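Bacterial leucyl aminopeptidase (Legionella pneumophila, PDB 6ESL) probably acts as a secreted zinc-dependent aminopeptidase that removes residues from the N-termini of peptides and helps supply nutrients during infection of amoebas. Local coordinates at residues A254-G259 with C333-S338. Residues are numbered along the deposited sequence; the frame is centred on the assembly and turned at random.
Sequences AAEERG and CSDHAS. With ZN (zinc ion), chain E.
In the two-zinc active site of this M28-family aminopeptidase, the loop after strand 248-253 carries two successive glutamates, Glu256 and Glu257, and the first of them meets residues 333-335 at the approach to helix 336-340. Glu256 does so with both its aliphatic part and its acid group: its CG sits against the two carboxylate oxygens of Asp335, obliquely to their plane, 3.2 Å from OD2 and 3.3 Å from OD1, and the two carboxylate planes stand nearly perpendicular, 88° apart. With CG anti to the backbone N (chi1 -169°) and a bend at chi2, the acid group is carried past Asp335 toward Cys333 and Ser334. There OE2 lies 3.2 Å from Cys333 O, two acceptors that form no hydrogen bond, and 3.5 Å from Ser334 CA, while OE1 is turned to the zinc side. No direct hydrogen bond joins the two segments; a water bridges them instead, donating to Ala254 O and, at 2.6 Å, to Asp335 OD1. Ser334 belongs to the second shell of the metal centre, since its OG is hydrogen-bonded to Gln282 and to the zinc ligand Asp284. Cys333 is tied to Cys329 by a disulfide. Next to Glu256, Glu257 shares a zinc ion with Asp222, its own bond running from OE2 to the metal at 2.6 Å.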
ATOM      1  N   ALA B 254      27.507   3.368   3.532  1.00 27.36           N
ATOM      2  CA  ALA B 254      28.346   4.384   2.962  1.00 28.17           C
ATOM      3  C   ALA B 254      27.695   4.968   1.703  1.00 28.58           C
ATOM      4  O   ALA B 254      26.908   4.275   1.022  1.00 26.37           O
ATOM      5  CB  ALA B 254      29.668   3.733   2.533  1.00 31.30           C
ATOM      6  N   ALA B 255      28.058   6.228   1.392  1.00 27.21           N
ATOM      7  CA  ALA B 255      27.904   6.738   0.067  1.00 25.64           C
ATOM      8  C   ALA B 255      26.450   6.695  -0.474  1.00 23.56           C
ATOM      9  O   ALA B 255      26.219   6.528  -1.682  1.00 22.44           O
ATOM     10  CB  ALA B 255      28.882   6.009  -0.920  1.00 25.79           C
ATOM     11  N   GLU B 256      25.471   6.863   0.388  1.00 22.77           N
ATOM     12  CA  GLU B 256      24.099   7.002  -0.013  1.00 22.92           C
ATOM     13  C   GLU B 256      23.893   8.219  -0.917  1.00 23.53           C
ATOM     14  O   GLU B 256      23.151   8.114  -1.914  1.00 21.64           O
ATOM     15  CB  GLU B 256      23.157   6.983   1.140  1.00 22.42           C
ATOM     16  CG  GLU B 256      21.679   6.870   0.767  1.00 22.81           C
ATOM     17  CD  GLU B 256      21.014   8.206   0.404  1.00 23.88           C
ATOM     18  OE1 GLU B 256      21.682   9.279   0.600  1.00 24.77           O
ATOM     19  OE2 GLU B 256      19.936   8.169  -0.294  1.00 27.85           O
ATOM     20  N   GLU B 257      24.629   9.324  -0.619  1.00 23.45           N
ATOM     21  CA  GLU B 257      24.426  10.586  -1.329  1.00 24.04           C
ATOM     22  C   GLU B 257      25.054  10.530  -2.705  1.00 25.92           C
ATOM     23  O   GLU B 257      24.893  11.430  -3.497  1.00 27.63           O
ATOM     24  CB  GLU B 257      25.055  11.720  -0.563  1.00 25.66           C
ATOM     25  CG  GLU B 257      24.434  11.987   0.814  1.00 24.63           C
ATOM     26  CD  GLU B 257      23.039  12.589   0.753  1.00 25.46           C
ATOM     27  OE1 GLU B 257      22.508  12.779  -0.340  1.00 26.00           O
ATOM     28  OE2 GLU B 257      22.553  12.836   1.844  1.00 28.63           O
ATOM     29  N   ARG B 258      25.797   9.442  -3.007  1.00 25.83           N
ATOM     30  CA  ARG B 258      26.430   9.235  -4.354  1.00 25.29           C
ATOM     31  C   ARG B 258      25.545   8.389  -5.244  1.00 24.53           C
ATOM     32  O   ARG B 258      25.950   8.022  -6.344  1.00 24.43           O
ATOM     33  CB  ARG B 258      27.807   8.614  -4.233  1.00 27.08           C
ATOM     34  CG  ARG B 258      28.698   9.393  -3.182  1.00 27.11           C
ATOM     35  CD  ARG B 258      29.061  10.790  -3.692  1.00 27.35           C
ATOM     36  NE  ARG B 258      29.716  10.721  -4.959  1.00 28.09           N
ATOM     37  CZ  ARG B 258      30.198  11.785  -5.627  1.00 29.16           C
ATOM     38  NH1 ARG B 258      30.188  13.024  -5.096  1.00 29.60           N
ATOM     39  NH2 ARG B 258      30.871  11.602  -6.753  1.00 30.35           N
ATOM     40  N   GLY B 259      24.338   8.132  -4.806  1.00 22.81           N
ATOM     41  CA  GLY B 259      23.375   7.324  -5.547  1.00 23.08           C
ATOM     42  C   GLY B 259      23.109   5.873  -5.056  1.00 23.65           C
ATOM     43  O   GLY B 259      22.796   4.952  -5.865  1.00 23.18           O
ATOM     44  N   CYS B 333      15.491   7.161  -3.858  1.00 25.53           N
ATOM     45  CA  CYS B 333      15.200   8.028  -2.721  1.00 26.33           C
ATOM     46  C   CYS B 333      16.193   7.788  -1.590  1.00 24.26           C
ATOM     47  O   CYS B 333      16.900   8.698  -1.158  1.00 22.44           O
ATOM     48  CB  CYS B 333      13.771   7.801  -2.225  1.00 26.85           C
ATOM     49  SG  CYS B 333      13.294   8.837  -0.823  1.00 31.55           S
ATOM     50  N   SER B 334      16.232   6.547  -1.124  1.00 22.22           N
ATOM     51  CA  SER B 334      17.152   6.117  -0.098  1.00 21.90           C
ATOM     52  C   SER B 334      17.428   4.635  -0.200  1.00 22.39           C
ATOM     53  O   SER B 334      16.983   3.969  -1.111  1.00 22.72           O
ATOM     54  CB  SER B 334      16.607   6.445   1.289  1.00 21.30           C
ATOM     55  OG  SER B 334      17.603   6.521   2.251  1.00 20.42           O
ATOM     56  N   ASP B 335      18.179   4.127   0.766  1.00 22.10           N
ATOM     57  CA  ASP B 335      18.770   2.791   0.669  1.00 22.10           C
ATOM     58  C   ASP B 335      17.789   1.609   0.626  1.00 22.85           C
ATOM     59  O   ASP B 335      18.132   0.555   0.116  1.00 23.07           O
ATOM     60  CB  ASP B 335      19.867   2.574   1.772  1.00 21.67           C
ATOM     61  CG  ASP B 335      20.920   3.581   1.673  1.00 21.45           C
ATOM     62  OD1 ASP B 335      21.636   3.551   0.639  1.00 22.34           O
ATOM     63  OD2 ASP B 335      21.071   4.355   2.704  1.00 20.97           O
ATOM     64  N   HIS B 336      16.549   1.801   1.068  1.00 22.60           N
ATOM     65  CA  HIS B 336      15.553   0.754   0.911  1.00 22.91           C
ATOM     66  C   HIS B 336      15.390   0.361  -0.536  1.00 24.18           C
ATOM     67  O   HIS B 336      15.082  -0.817  -0.817  1.00 24.20           O
ATOM     68  CB  HIS B 336      14.209   1.220   1.463  1.00 23.55           C
ATOM     69  CG  HIS B 336      13.725   2.481   0.837  1.00 23.05           C
ATOM     70  ND1 HIS B 336      14.322   3.721   1.107  1.00 22.13           N
ATOM     71  CD2 HIS B 336      12.729   2.705  -0.079  1.00 22.72           C
ATOM     72  CE1 HIS B 336      13.688   4.632   0.343  1.00 24.46           C
ATOM     73  NE2 HIS B 336      12.729   4.030  -0.384  1.00 22.84           N
ATOM     74  N   ALA B 337      15.655   1.274  -1.461  1.00 24.50           N
ATOM     75  CA  ALA B 337      15.455   0.993  -2.874  1.00 24.99           C
ATOM     76  C   ALA B 337      16.360  -0.097  -3.390  1.00 25.41           C
ATOM     77  O   ALA B 337      15.995  -0.843  -4.308  1.00 24.46           O
ATOM     78  CB  ALA B 337      15.587   2.273  -3.724  1.00 25.51           C
ATOM     79  N   SER B 338      17.595  -0.114  -2.876  1.00 25.69           N
ATOM     80  CA  SER B 338      18.540  -1.146  -3.180  1.00 27.30           C
ATOM     81  C   SER B 338      18.052  -2.566  -2.904  1.00 28.19           C
ATOM     82  O   SER B 338      18.276  -3.467  -3.758  1.00 30.05           O
ATOM     83  CB  SER B 338      19.900  -0.845  -2.541  1.00 25.97           C
ATOM     84  OG  SER B 338      20.350   0.466  -2.943  1.00 24.01           O
TER
HETATM   85 ZN    ZN E 401      20.077  12.320   1.462  1.00 74.30          ZN
HETATM   86  O   HOH W   1      24.196   3.738   0.134  1.00 19.42           O